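PDB 4UHQ: large component of pyocin AP41 from Pseudomonas aeruginosa, which probably acts as a bacteriocin endonuclease that cuts DNA, this chain being the C-terminal nuclease domain of a longer colicin/pyocin-family protein. Local coordinates for residues 92-97 and 116-121; 98-103 and 111-116. One frame throughout, in Å; residues are numbered along the deposited sequence.

In the fold
Coming from the N terminus past helix 45-57, the chain reaches contact 1 at residues 92-97, runs up strand 95-98 and passes straight into contact 2 at 98-103. It then turns through a loop and comes back through 111-116, which closes the inner loop of contact 2. Strand 114-117 carries on to 116-121 and closes the wider loop of contact 1 around it, so the two nest and do not cross. Ile116 belongs to both, and a probable hydrogen bond from His97 N to Val115 O joins them. Contact 1 ties the strand pair to the start of helix 119-132, beside the nickel ion; contact 2 ties the loop after strand 95-98 to the start of strand 114-117.

Contact 1: 92-97 and 116-121; sequences EKFEIH and IVTPKR. With NI (nickel (II) ion), chain E.
Ile116 packs against Ile96 on the face of the sheet that Phe52 of helix 45-57 covers. The chi2 of Ile116 (-54°) turns its CD1 to 3.6 Å from Ile96 CG1, while Ile116 CG2 lies 3.8 Å from Phe94 CB. Val117 pairs with Glu95 through two backbone bonds: Glu95 N gives a nearly straight one (173°) to Val117 O at 2.8 Å, and Val117 N reaches Glu95 O at 3.0 Å. On the other face, with Glu95, Val117 CG2 touches His97 CB at 3.6 Å. The His97 ring, with CG anti to the backbone N (chi1 158°), puts ND1 2.1 Å from the nickel ion, which His122, His126 and a water also bind. This is the beta-beta-alpha metal finger of HNH nucleases: two antiparallel strands followed by a helix, with a ligand from the first strand and two from the helix. Thr118 is the N-cap of that helix, its OG1 accepting from Arg121 N at 3.1 Å and also bonded to Glu86. Pro119 starts the first turn, with ring atom CG only 3.1 Å from Lys93 O. Over the proline lies the extended Glu95 side chain; its OE1 bonds to His122 ND1, a second-shell contact that probably helps orient this nickel ligand, and takes a bond from a water that also donates to Pro119 O.

Contact 2: 98-103 and 111-116; sequences HVVPLE and IDNLVI
His98 and Leu114 face each other as an antiparallel non-hydrogen-bonded pair, CA to CA 4.9 Å, and one residue further out Val99 N donates to Asn113 O at 2.9 Å, arriving from above the carbonyl plane. Asn113 O also has His98 CA 3.3 Å away in a CA-H...O contact. This is the far end of the HNH hairpin, where the chain leaves strand 95-98 for the loop that leads back to strand 114-117, and Asn113 matches the asparagine that gives the motif its middle letter. With CG anti to its own backbone N (chi1 -164°), the Asn113 side chain reaches across and grips both backbone polar atoms of one residue, Val100, its N-H and its C=O. Asn113 OD1 accepts from Val100 N at 2.9 Å, and Asn113 ND2 donates at 3.1 Å to a lone pair of Val100 O, which itself lies in the plane of the Asn113 carboxamide; both bonds are nearly straight at 172°. ND2 also bonds to Ala107 O, so the one carboxamide fixes the loop at two points and its rotation is settled. ND2 lies, too, at the edge of the His98 ring, with amide and ring planes 56° apart. That ring sits between two leucines: Leu102 CD2 lies over one face, toward the rim, and Leu114 CD2 approaches the other in a CH-pi contact. Its NE2 is bonded to Leu108 O and its ND1 to a citrate probably brought in by the crystallisation liquor. Away from the histidine, the branched tips of Val99 and Val115 meet at about a right angle, CG2 of Val99 3.6 Å from CG1 of Val115.

Contact 1: 92-97 and 116-121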
loop_
_atom_site.group_PDB
_atom_site.type_symbol
_atom_site.label_atom_id
_atom_site.label_comp_id
_atom_site.label_asym_id
_atom_site.label_seq_id
_atom_site.Cartn_x
_atom_site.Cartn_y
_atom_site.Cartn_z
ATOM N N GLU A 92 5.888 0.845 -11.963
ATOM C CA GLU A 92 4.658 0.519 -12.659
ATOM C C GLU A 92 3.591 -0.054 -11.754
ATOM O O GLU A 92 2.469 -0.299 -12.206
ATOM C CB GLU A 92 4.971 -0.515 -13.749
ATOM C CG GLU A 92 6.020 -0.004 -14.683
ATOM C CD GLU A 92 6.337 -0.972 -15.799
ATOM O OE1 GLU A 92 6.270 -2.202 -15.572
ATOM O OE2 GLU A 92 6.656 -0.482 -16.895
ATOM N N LYS A 93 3.939 -0.326 -10.499
ATOM C CA LYS A 93 3.040 -1.065 -9.642
ATOM C C LYS A 93 2.513 -0.183 -8.514
ATOM O O LYS A 93 3.153 0.780 -8.081
ATOM C CB LYS A 93 3.770 -2.272 -9.039
ATOM C CG LYS A 93 4.359 -3.199 -10.095
ATOM C CD LYS A 93 5.175 -4.346 -9.493
ATOM C CE LYS A 93 5.894 -5.054 -10.647
ATOM N NZ LYS A 93 6.446 -6.388 -10.188
ATOM N N PHE A 94 1.354 -0.580 -7.982
ATOM C CA PHE A 94 0.848 0.078 -6.787
ATOM C C PHE A 94 1.897 0.029 -5.673
ATOM O O PHE A 94 2.589 -0.978 -5.466
ATOM C CB PHE A 94 -0.474 -0.590 -6.348
ATOM C CG PHE A 94 -1.625 -0.272 -7.250
ATOM C CD1 PHE A 94 -2.376 0.843 -7.043
ATOM C CD2 PHE A 94 -1.990 -1.160 -8.252
ATOM C CE1 PHE A 94 -3.461 1.149 -7.871
ATOM C CE2 PHE A 94 -3.065 -0.861 -9.076
ATOM C CZ PHE A 94 -3.803 0.254 -8.871
ATOM N N GLU A 95 2.012 1.151 -4.981
ATOM C CA GLU A 95 3.017 1.349 -3.944
ATOM C C GLU A 95 2.389 1.553 -2.593
ATOM O O GLU A 95 1.295 2.090 -2.501
ATOM C CB GLU A 95 3.897 2.596 -4.301
ATOM C CG GLU A 95 4.760 2.260 -5.543
ATOM C CD GLU A 95 5.607 3.380 -6.051
ATOM O OE1 GLU A 95 5.465 4.512 -5.536
ATOM O OE2 GLU A 95 6.396 3.125 -6.997
ATOM N N ILE A 96 3.093 1.129 -1.542
ATOM C CA ILE A 96 2.675 1.385 -0.176
ATOM C C ILE A 96 3.437 2.623 0.305
ATOM O O ILE A 96 4.677 2.603 0.350
ATOM C CB ILE A 96 2.992 0.180 0.705
ATOM C CG1 ILE A 96 2.339 -1.084 0.162
ATOM C CG2 ILE A 96 2.484 0.479 2.145
ATOM C CD1 ILE A 96 2.865 -2.350 0.862
ATOM N N HIS A 97 2.721 3.716 0.532
ATOM C CA HIS A 97 3.353 4.967 0.974
ATOM C C HIS A 97 3.133 5.179 2.465
ATOM O O HIS A 97 2.060 4.901 3.024
ATOM C CB HIS A 97 2.770 6.128 0.134
ATOM C CG HIS A 97 2.868 7.508 0.743
ATOM N ND1 HIS A 97 4.047 8.248 0.837
ATOM C CD2 HIS A 97 1.880 8.327 1.190
ATOM C CE1 HIS A 97 3.774 9.434 1.353
ATOM N NE2 HIS A 97 2.466 9.506 1.581
ATOM N N ILE A 116 -2.236 2.978 0.029
ATOM C CA ILE A 116 -1.818 2.534 -1.300
ATOM C C ILE A 116 -2.024 3.670 -2.282
ATOM O O ILE A 116 -3.039 4.375 -2.218
ATOM C CB ILE A 116 -2.604 1.305 -1.810
ATOM C CG1 ILE A 116 -2.541 0.150 -0.810
ATOM C CG2 ILE A 116 -2.053 0.852 -3.167
ATOM C CD1 ILE A 116 -1.107 -0.269 -0.375
ATOM N N VAL A 117 -1.004 3.894 -3.117
ATOM C CA VAL A 117 -0.975 4.956 -4.120
ATOM C C VAL A 117 -0.394 4.411 -5.403
ATOM O O VAL A 117 0.351 3.414 -5.419
ATOM C CB VAL A 117 -0.128 6.161 -3.663
ATOM C CG1 VAL A 117 -0.896 6.997 -2.641
ATOM C CG2 VAL A 117 1.219 5.651 -3.074
ATOM N N THR A 118 -0.737 5.030 -6.521
ATOM C CA THR A 118 -0.037 4.687 -7.770
ATOM C C THR A 118 1.359 5.316 -7.755
ATOM O O THR A 118 1.615 6.248 -6.985
ATOM C CB THR A 118 -0.761 5.184 -9.020
ATOM O OG1 THR A 118 -0.889 6.610 -8.933
ATOM C CG2 THR A 118 -2.112 4.580 -9.080
ATOM N N PRO A 119 2.262 4.850 -8.600
ATOM C CA PRO A 119 3.580 5.498 -8.628
ATOM C C PRO A 119 3.490 6.986 -8.928
ATOM O O PRO A 119 4.235 7.812 -8.299
ATOM C CB PRO A 119 4.314 4.766 -9.740
ATOM C CG PRO A 119 3.689 3.378 -9.723
ATOM C CD PRO A 119 2.240 3.613 -9.417
ATOM N N LYS A 120 2.648 7.379 -9.888
ATOM C CA LYS A 120 2.486 8.792 -10.212
ATOM C C LYS A 120 1.979 9.570 -9.012
ATOM O O LYS A 120 2.561 10.640 -8.685
ATOM C CB LYS A 120 1.511 8.947 -11.392
ATOM C CG LYS A 120 1.035 10.384 -11.683
ATOM C CD LYS A 120 0.018 10.369 -12.876
ATOM C CE LYS A 120 -0.594 11.751 -13.104
ATOM N NZ LYS A 120 -1.480 12.232 -12.001
ATOM N N ARG A 121 0.932 9.085 -8.343
ATOM C CA ARG A 121 0.398 9.862 -7.217
ATOM C C ARG A 121 1.372 9.867 -6.050
ATOM O O ARG A 121 1.506 10.907 -5.378
ATOM C CB ARG A 121 -0.986 9.338 -6.759
ATOM C CG ARG A 121 -1.670 10.208 -5.715
ATOM C CD ARG A 121 -1.897 11.681 -6.192
ATOM N NE ARG A 121 -2.200 12.489 -5.023
ATOM C CZ ARG A 121 -1.882 13.788 -4.906
ATOM N NH1 ARG A 121 -1.317 14.408 -5.941
ATOM N NH2 ARG A 121 -2.112 14.423 -3.769
HETATM NI NI NI E . 6.066 7.894 0.442
HETATM O O HOH W 1 6.564 6.728 -7.137
HETATM O O HOH W 2 6.359 8.584 2.465
#

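Contact 2: 98-103 and 111-116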
loop_
_atom_site.group_PDB
_atom_site.type_symbol
_atom_site.label_atom_id
_atom_site.label_comp_id
_atom_site.label_asym_id
_atom_site.label_seq_id
_atom_site.Cartn_x
_atom_site.Cartn_y
_atom_site.Cartn_z
ATOM N N HIS A 98 4.190 5.646 3.119
ATOM C CA HIS A 98 4.118 6.021 4.521
ATOM C C HIS A 98 3.600 7.451 4.625
ATOM O O HIS A 98 4.234 8.399 4.179
ATOM C CB HIS A 98 5.516 5.878 5.167
ATOM C CG HIS A 98 5.922 4.443 5.315
ATOM N ND1 HIS A 98 6.565 3.728 4.319
ATOM C CD2 HIS A 98 5.751 3.593 6.357
ATOM C CE1 HIS A 98 6.739 2.473 4.740
ATOM N NE2 HIS A 98 6.253 2.367 5.971
ATOM N N VAL A 99 2.408 7.588 5.201
ATOM C CA VAL A 99 1.661 8.842 5.228
ATOM C C VAL A 99 2.467 9.943 5.906
ATOM O O VAL A 99 2.584 11.048 5.370
ATOM C CB VAL A 99 0.322 8.640 5.946
ATOM C CG1 VAL A 99 -0.430 9.935 6.077
ATOM C CG2 VAL A 99 -0.563 7.667 5.144
ATOM N N VAL A 100 2.992 9.642 7.096
ATOM C CA VAL A 100 4.092 10.436 7.669
ATOM C C VAL A 100 5.351 9.737 7.171
ATOM O O VAL A 100 5.606 8.567 7.484
ATOM C CB VAL A 100 4.065 10.430 9.192
ATOM C CG1 VAL A 100 5.279 11.233 9.719
ATOM C CG2 VAL A 100 2.750 11.013 9.689
ATOM N N PRO A 101 6.102 10.392 6.303
ATOM C CA PRO A 101 7.244 9.698 5.726
ATOM C C PRO A 101 8.268 9.209 6.744
ATOM O O PRO A 101 8.424 9.759 7.834
ATOM C CB PRO A 101 7.870 10.753 4.815
ATOM C CG PRO A 101 6.656 11.573 4.391
ATOM C CD PRO A 101 5.847 11.693 5.645
ATOM N N LEU A 102 8.950 8.128 6.380
ATOM C CA LEU A 102 10.000 7.616 7.257
ATOM C C LEU A 102 11.025 8.680 7.571
ATOM O O LEU A 102 11.531 8.806 8.676
ATOM C CB LEU A 102 10.654 6.381 6.610
ATOM C CG LEU A 102 9.665 5.276 6.209
ATOM C CD1 LEU A 102 10.382 4.144 5.445
ATOM C CD2 LEU A 102 9.069 4.736 7.460
ATOM N N GLU A 103 11.297 9.515 6.570
ATOM C CA GLU A 103 12.268 10.549 6.725
ATOM C C GLU A 103 11.781 11.742 7.592
ATOM O O GLU A 103 12.521 12.654 7.899
ATOM C CB GLU A 103 12.702 11.051 5.328
ATOM C CG GLU A 103 11.550 11.576 4.469
ATOM C CD GLU A 103 12.014 12.236 3.167
ATOM O OE1 GLU A 103 13.190 12.047 2.785
ATOM O OE2 GLU A 103 11.197 12.942 2.530
ATOM N N ILE A 111 0.403 0.020 10.255
ATOM C CA ILE A 111 -0.518 -0.057 9.140
ATOM C C ILE A 111 -1.406 1.201 9.044
ATOM O O ILE A 111 -1.833 1.582 7.928
ATOM C CB ILE A 111 -1.363 -1.336 9.288
ATOM C CG1 ILE A 111 -0.459 -2.592 9.161
ATOM C CG2 ILE A 111 -2.526 -1.339 8.277
ATOM C CD1 ILE A 111 -1.031 -3.854 9.866
ATOM N N ASP A 112 -1.650 1.882 10.175
ATOM C CA ASP A 112 -2.389 3.137 10.116
ATOM C C ASP A 112 -1.552 4.317 9.568
ATOM O O ASP A 112 -2.112 5.378 9.261
ATOM C CB ASP A 112 -2.969 3.461 11.511
ATOM C CG ASP A 112 -4.004 2.439 11.927
ATOM O OD1 ASP A 112 -4.779 2.047 11.041
ATOM O OD2 ASP A 112 -4.002 2.016 13.097
ATOM N N ASN A 113 -0.256 4.097 9.374
ATOM C CA ASN A 113 0.600 5.025 8.663
ATOM C C ASN A 113 0.811 4.645 7.211
ATOM O O ASN A 113 1.712 5.167 6.547
ATOM C CB ASN A 113 1.971 5.102 9.337
ATOM C CG ASN A 113 2.759 6.313 8.878
ATOM O OD1 ASN A 113 2.184 7.371 8.670
ATOM N ND2 ASN A 113 4.062 6.155 8.703
ATOM N N LEU A 114 -0.017 3.742 6.699
ATOM C CA LEU A 114 0.166 3.295 5.288
ATOM C C LEU A 114 -1.041 3.641 4.432
ATOM O O LEU A 114 -2.190 3.564 4.914
ATOM C CB LEU A 114 0.355 1.774 5.193
ATOM C CG LEU A 114 1.454 1.253 6.080
ATOM C CD1 LEU A 114 1.553 -0.264 5.930
ATOM C CD2 LEU A 114 2.803 1.904 5.797
ATOM N N VAL A 115 -0.767 4.015 3.188
ATOM C CA VAL A 115 -1.825 4.045 2.166
ATOM C C VAL A 115 -1.315 3.358 0.927
ATOM O O VAL A 115 -0.096 3.159 0.754
ATOM C CB VAL A 115 -2.269 5.480 1.810
ATOM C CG1 VAL A 115 -3.011 6.124 2.971
ATOM C CG2 VAL A 115 -1.027 6.348 1.382
ATOM N N ILE A 116 -2.236 2.978 0.029
ATOM C CA ILE A 116 -1.818 2.534 -1.300
ATOM C C ILE A 116 -2.024 3.670 -2.282
ATOM O O ILE A 116 -3.039 4.375 -2.218
ATOM C CB ILE A 116 -2.604 1.305 -1.810
ATOM C CG1 ILE A 116 -2.541 0.150 -0.810
ATOM C CG2 ILE A 116 -2.053 0.852 -3.167
ATOM C CD1 ILE A 116 -1.107 -0.269 -0.375
#